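Local coordinates for nucleocapsid (Crimean-congo hemorrhagic fever virus, PDB 4AKL), which binds single- and double-stranded RNA, probably takes part in packaging the viral genome, and probably has a sequence-non-specific double-stranded DNA endonuclease activity, at residues W95-W106 with N125-D136. Sequence-based numbering, arbitrary orientation.
Sequences WFEKNTGTIKSW and NYQQAALKWRKD
Trp-95 enters the surface of helix 120-136 as a knob among Ala-129, Lys-132, Trp-133 and Asp-136. One face of its indole takes the edge of Trp-133 in a T-shaped pair, planes 77° apart, with Trp-133 CD1 3.5 Å from Trp-95 CD2 and the Trp-133 CA hydrogen in a CH-pi contact over the five-membered ring. Phe-96 CE2 comes to 3.7 Å from Trp-133 NE1, the two rings meeting obliquely, and the three rings form an aromatic cluster that joins helix 86-98 to helix 120-136. With CG anti to the backbone N (chi1 -173°), the Trp-95 indole reaches far enough across for NE1 to donate to Asp-136 OD2 at 2.9 Å, close to the ring plane and on the anti side of the carboxylate. The syn lone pair of the same oxygen takes Lys-132 NZ at 2.8 Å, a salt bridge one helical turn back, so two donors grip OD2 and hold the carboxylate against the indole edge. On the other face of Trp-95 lies the amide of Asn-99, anchored by its ND2 bond to Trp-95 O.

A second tryptophan, Trp-106, meets the earlier turns of helix 120-136. Its NE1 donates to Asn-125 OD1 at 2.7 Å, a bent bond (135°), with the amide turned steeply against the ring. Asn-125 ND2 reaches Thr-102 O at 2.9 Å, so one amide links the backbone at Thr-102 to the indole of Trp-106 within helix 104-107. Tyr-126 CB lies over one face of the Trp-106 ring, and the Tyr-126 ring turns its edge to that face. Between the two indoles, Ala-129 CB packs on Ile-103 CG2 at 3.8 Å.

Further out, Trp-133 NE1 is bonded to Gly-92 O of helix 86-98, while Tyr-126 OH is bonded to Ser-309 and Asp-305 N. Helix 306-316 packs beside this three-helix arrangement, with Tyr-311 against Phe-96, Phe-308 edge-to-face with Trp-133, and Tyr-312 edge-to-face with Trp-106.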
loop_
_atom_site.group_PDB
_atom_site.type_symbol
_atom_site.label_atom_id
_atom_site.label_comp_id
_atom_site.label_asym_id
_atom_site.label_seq_id
_atom_site.Cartn_x
_atom_site.Cartn_y
_atom_site.Cartn_z
ATOM N N TRP A 95 -1.626 19.646 0.461
ATOM C CA TRP A 95 -1.138 19.014 -0.765
ATOM C C TRP A 95 -2.302 18.613 -1.741
ATOM O O TRP A 95 -2.198 18.833 -2.942
ATOM C CB TRP A 95 -0.256 17.838 -0.435
ATOM C CG TRP A 95 0.432 17.231 -1.645
ATOM C CD1 TRP A 95 1.688 17.507 -2.081
ATOM C CD2 TRP A 95 -0.103 16.249 -2.547
ATOM N NE1 TRP A 95 1.975 16.761 -3.220
ATOM C CE2 TRP A 95 0.896 15.974 -3.519
ATOM C CE3 TRP A 95 -1.329 15.571 -2.638
ATOM C CZ2 TRP A 95 0.703 15.055 -4.572
ATOM C CZ3 TRP A 95 -1.523 14.648 -3.707
ATOM C CH2 TRP A 95 -0.515 14.400 -4.637
ATOM N N PHE A 96 -3.387 18.040 -1.214
ATOM C CA PHE A 96 -4.552 17.651 -2.042
ATOM C C PHE A 96 -5.204 18.839 -2.742
ATOM O O PHE A 96 -5.619 18.735 -3.884
ATOM C CB PHE A 96 -5.556 16.816 -1.190
ATOM C CG PHE A 96 -4.992 15.498 -0.833
ATOM C CD1 PHE A 96 -5.035 14.459 -1.743
ATOM C CD2 PHE A 96 -4.340 15.307 0.394
ATOM C CE1 PHE A 96 -4.471 13.215 -1.441
ATOM C CE2 PHE A 96 -3.771 14.076 0.699
ATOM C CZ PHE A 96 -3.838 13.034 -0.210
ATOM N N GLU A 97 -5.243 19.967 -2.052
ATOM C CA GLU A 97 -5.750 21.216 -2.605
ATOM C C GLU A 97 -4.885 21.730 -3.767
ATOM O O GLU A 97 -5.409 22.228 -4.762
ATOM C CB GLU A 97 -5.801 22.279 -1.501
ATOM C CG GLU A 97 -7.053 23.134 -1.548
ATOM C CD GLU A 97 -8.252 22.355 -1.100
ATOM O OE1 GLU A 97 -8.327 22.041 0.125
ATOM O OE2 GLU A 97 -9.122 22.057 -1.970
ATOM N N LYS A 98 -3.565 21.615 -3.628
ATOM C CA LYS A 98 -2.604 22.059 -4.695
ATOM C C LYS A 98 -2.385 21.032 -5.827
ATOM O O LYS A 98 -1.811 21.388 -6.852
ATOM C CB LYS A 98 -1.222 22.398 -4.090
ATOM C CG LYS A 98 -1.231 23.590 -3.156
ATOM C CD LYS A 98 -0.077 23.550 -2.105
ATOM C CE LYS A 98 1.297 23.705 -2.741
ATOM N NZ LYS A 98 2.358 23.973 -1.712
ATOM N N ASN A 99 -2.821 19.776 -5.640
ATOM C CA ASN A 99 -2.519 18.666 -6.610
ATOM C C ASN A 99 -3.715 17.900 -7.129
ATOM O O ASN A 99 -3.579 16.791 -7.672
ATOM C CB ASN A 99 -1.525 17.693 -5.997
ATOM C CG ASN A 99 -0.152 18.255 -5.941
ATOM O OD1 ASN A 99 0.559 18.275 -6.960
ATOM N ND2 ASN A 99 0.247 18.729 -4.776
ATOM N N THR A 100 -4.878 18.517 -6.981
ATOM C CA THR A 100 -6.168 17.950 -7.374
ATOM C C THR A 100 -6.143 17.443 -8.807
ATOM O O THR A 100 -6.722 16.397 -9.126
ATOM C CB THR A 100 -7.298 19.042 -7.199
ATOM O OG1 THR A 100 -7.475 19.373 -5.789
ATOM C CG2 THR A 100 -8.608 18.547 -7.752
ATOM N N GLY A 101 -5.455 18.190 -9.682
ATOM C CA GLY A 101 -5.357 17.827 -11.070
ATOM C C GLY A 101 -4.626 16.529 -11.308
ATOM O O GLY A 101 -4.984 15.806 -12.224
ATOM N N THR A 102 -3.614 16.208 -10.509
ATOM C CA THR A 102 -2.806 15.001 -10.754
ATOM C C THR A 102 -3.429 13.666 -10.282
ATOM O O THR A 102 -3.005 12.606 -10.730
ATOM C CB THR A 102 -1.360 15.110 -10.130
ATOM O OG1 THR A 102 -1.394 15.965 -9.001
ATOM C CG2 THR A 102 -0.370 15.669 -11.114
ATOM N N ILE A 103 -4.414 13.734 -9.374
ATOM C CA ILE A 103 -5.064 12.562 -8.821
ATOM C C ILE A 103 -6.500 12.370 -9.287
ATOM O O ILE A 103 -7.188 11.484 -8.816
ATOM C CB ILE A 103 -5.011 12.608 -7.312
ATOM C CG1 ILE A 103 -5.989 13.632 -6.713
ATOM C CG2 ILE A 103 -3.552 12.904 -6.870
ATOM C CD1 ILE A 103 -6.232 13.426 -5.214
ATOM N N LYS A 104 -6.939 13.189 -10.239
ATOM C CA LYS A 104 -8.315 13.186 -10.702
ATOM C C LYS A 104 -8.782 11.805 -11.234
ATOM O O LYS A 104 -9.966 11.497 -11.180
ATOM C CB LYS A 104 -8.543 14.314 -11.766
ATOM C CG LYS A 104 -7.824 14.130 -13.079
ATOM C CD LYS A 104 -8.416 14.984 -14.269
ATOM C CE LYS A 104 -7.957 16.465 -14.279
ATOM N NZ LYS A 104 -7.717 16.981 -15.704
ATOM N N SER A 105 -7.846 10.982 -11.725
ATOM C CA SER A 105 -8.217 9.692 -12.338
ATOM C C SER A 105 -8.955 8.748 -11.366
ATOM O O SER A 105 -9.866 8.001 -11.775
ATOM C CB SER A 105 -6.995 8.995 -13.014
ATOM O OG SER A 105 -6.017 8.591 -12.086
ATOM N N TRP A 106 -8.564 8.803 -10.089
ATOM C CA TRP A 106 -9.240 8.080 -9.019
ATOM C C TRP A 106 -10.109 8.962 -8.132
ATOM O O TRP A 106 -11.207 8.537 -7.727
ATOM C CB TRP A 106 -8.227 7.274 -8.159
ATOM C CG TRP A 106 -6.937 7.937 -7.752
ATOM C CD1 TRP A 106 -5.810 8.086 -8.510
ATOM C CD2 TRP A 106 -6.641 8.497 -6.494
ATOM N NE1 TRP A 106 -4.842 8.721 -7.811
ATOM C CE2 TRP A 106 -5.315 8.982 -6.558
ATOM C CE3 TRP A 106 -7.358 8.642 -5.317
ATOM C CZ2 TRP A 106 -4.697 9.600 -5.491
ATOM C CZ3 TRP A 106 -6.751 9.273 -4.253
ATOM C CH2 TRP A 106 -5.423 9.729 -4.342
ATOM N N ASN A 125 -1.507 5.676 -10.967
ATOM C CA ASN A 125 -1.575 7.073 -10.620
ATOM C C ASN A 125 -1.566 7.284 -9.100
ATOM O O ASN A 125 -0.909 8.203 -8.600
ATOM C CB ASN A 125 -2.818 7.708 -11.267
ATOM C CG ASN A 125 -2.964 9.211 -10.959
ATOM O OD1 ASN A 125 -3.235 9.612 -9.819
ATOM N ND2 ASN A 125 -2.803 10.039 -11.983
ATOM N N TYR A 126 -2.282 6.419 -8.362
ATOM C CA TYR A 126 -2.336 6.553 -6.927
ATOM C C TYR A 126 -0.939 6.288 -6.327
ATOM O O TYR A 126 -0.519 6.975 -5.442
ATOM C CB TYR A 126 -3.382 5.558 -6.332
ATOM C CG TYR A 126 -3.204 5.276 -4.860
ATOM C CD1 TYR A 126 -2.368 4.291 -4.436
ATOM C CD2 TYR A 126 -3.869 6.010 -3.906
ATOM C CE1 TYR A 126 -2.201 4.010 -3.061
ATOM C CE2 TYR A 126 -3.703 5.754 -2.508
ATOM C CZ TYR A 126 -2.861 4.750 -2.102
ATOM O OH TYR A 126 -2.665 4.422 -0.740
ATOM N N GLN A 127 -0.238 5.267 -6.807
ATOM C CA GLN A 127 1.094 4.956 -6.266
ATOM C C GLN A 127 2.047 6.099 -6.523
ATOM O O GLN A 127 2.784 6.514 -5.620
ATOM C CB GLN A 127 1.651 3.639 -6.828
ATOM C CG GLN A 127 0.775 2.387 -6.479
ATOM C CD GLN A 127 0.712 2.022 -4.986
ATOM O OE1 GLN A 127 1.564 2.426 -4.169
ATOM N NE2 GLN A 127 -0.311 1.241 -4.626
ATOM N N GLN A 128 2.004 6.656 -7.726
ATOM C CA GLN A 128 2.899 7.781 -8.059
ATOM C C GLN A 128 2.530 8.998 -7.245
ATOM O O GLN A 128 3.429 9.758 -6.797
ATOM C CB GLN A 128 2.859 8.098 -9.584
ATOM C CG GLN A 128 3.334 6.930 -10.471
ATOM C CD GLN A 128 4.657 6.218 -9.930
ATOM O OE1 GLN A 128 4.666 5.002 -9.583
ATOM N NE2 GLN A 128 5.726 6.991 -9.835
ATOM N N ALA A 129 1.216 9.202 -7.052
ATOM C CA ALA A 129 0.754 10.309 -6.242
ATOM C C ALA A 129 1.250 10.218 -4.777
ATOM O O ALA A 129 1.586 11.221 -4.183
ATOM C CB ALA A 129 -0.763 10.451 -6.306
ATOM N N ALA A 130 1.284 9.017 -4.241
ATOM C CA ALA A 130 1.732 8.774 -2.867
ATOM C C ALA A 130 3.209 9.096 -2.694
ATOM O O ALA A 130 3.608 9.663 -1.701
ATOM C CB ALA A 130 1.455 7.333 -2.452
ATOM N N LEU A 131 4.005 8.723 -3.654
ATOM C CA LEU A 131 5.419 9.056 -3.597
ATOM C C LEU A 131 5.621 10.584 -3.746
ATOM O O LEU A 131 6.406 11.185 -3.006
ATOM C CB LEU A 131 6.193 8.281 -4.626
ATOM C CG LEU A 131 6.231 6.761 -4.427
ATOM C CD1 LEU A 131 6.720 6.030 -5.781
ATOM C CD2 LEU A 131 7.091 6.299 -3.195
ATOM N N LYS A 132 4.892 11.199 -4.667
ATOM C CA LYS A 132 4.952 12.646 -4.826
ATOM C C LYS A 132 4.578 13.409 -3.543
ATOM O O LYS A 132 5.299 14.333 -3.142
ATOM C CB LYS A 132 4.056 13.100 -5.974
ATOM C CG LYS A 132 4.177 14.629 -6.320
ATOM C CD LYS A 132 3.531 14.949 -7.681
ATOM C CE LYS A 132 3.253 16.478 -7.858
ATOM N NZ LYS A 132 4.423 17.265 -7.495
ATOM N N TRP A 133 3.461 13.014 -2.919
ATOM C CA TRP A 133 3.008 13.597 -1.700
ATOM C C TRP A 133 4.119 13.528 -0.666
ATOM O O TRP A 133 4.428 14.550 -0.052
ATOM C CB TRP A 133 1.771 12.853 -1.224
ATOM C CG TRP A 133 1.160 13.270 0.049
ATOM C CD1 TRP A 133 0.143 14.178 0.234
ATOM C CD2 TRP A 133 1.485 12.773 1.328
ATOM N NE1 TRP A 133 -0.182 14.284 1.567
ATOM C CE2 TRP A 133 0.628 13.427 2.271
ATOM C CE3 TRP A 133 2.406 11.840 1.790
ATOM C CZ2 TRP A 133 0.676 13.153 3.657
ATOM C CZ3 TRP A 133 2.460 11.567 3.186
ATOM C CH2 TRP A 133 1.590 12.237 4.087
ATOM N N ARG A 134 4.711 12.338 -0.478
ATOM C CA ARG A 134 5.801 12.157 0.465
ATOM C C ARG A 134 7.011 13.102 0.178
ATOM O O ARG A 134 7.497 13.761 1.074
ATOM C CB ARG A 134 6.274 10.712 0.476
ATOM C CG ARG A 134 5.299 9.782 1.104
ATOM C CD ARG A 134 5.606 8.373 0.844
ATOM N NE ARG A 134 4.765 7.489 1.724
ATOM C CZ ARG A 134 5.161 6.871 2.838
ATOM N NH1 ARG A 134 6.412 6.974 3.302
ATOM N NH2 ARG A 134 4.300 6.095 3.494
ATOM N N LYS A 135 7.454 13.145 -1.078
ATOM C CA LYS A 135 8.511 14.044 -1.502
ATOM C C LYS A 135 8.162 15.540 -1.283
ATOM O O LYS A 135 8.937 16.279 -0.683
ATOM C CB LYS A 135 8.850 13.829 -2.993
ATOM C CG LYS A 135 9.732 12.570 -3.317
ATOM C CD LYS A 135 10.714 12.826 -4.520
ATOM C CE LYS A 135 11.870 13.819 -4.159
ATOM N NZ LYS A 135 13.012 13.930 -5.185
ATOM N N ASP A 136 7.005 15.964 -1.783
ATOM C CA ASP A 136 6.592 17.371 -1.707
ATOM C C ASP A 136 6.487 17.894 -0.275
ATOM O O ASP A 136 6.928 19.006 -0.020
ATOM C CB ASP A 136 5.254 17.604 -2.443
ATOM C CG ASP A 136 5.386 17.452 -3.985
ATOM O OD1 ASP A 136 6.521 17.274 -4.516
ATOM O OD2 ASP A 136 4.343 17.504 -4.659
#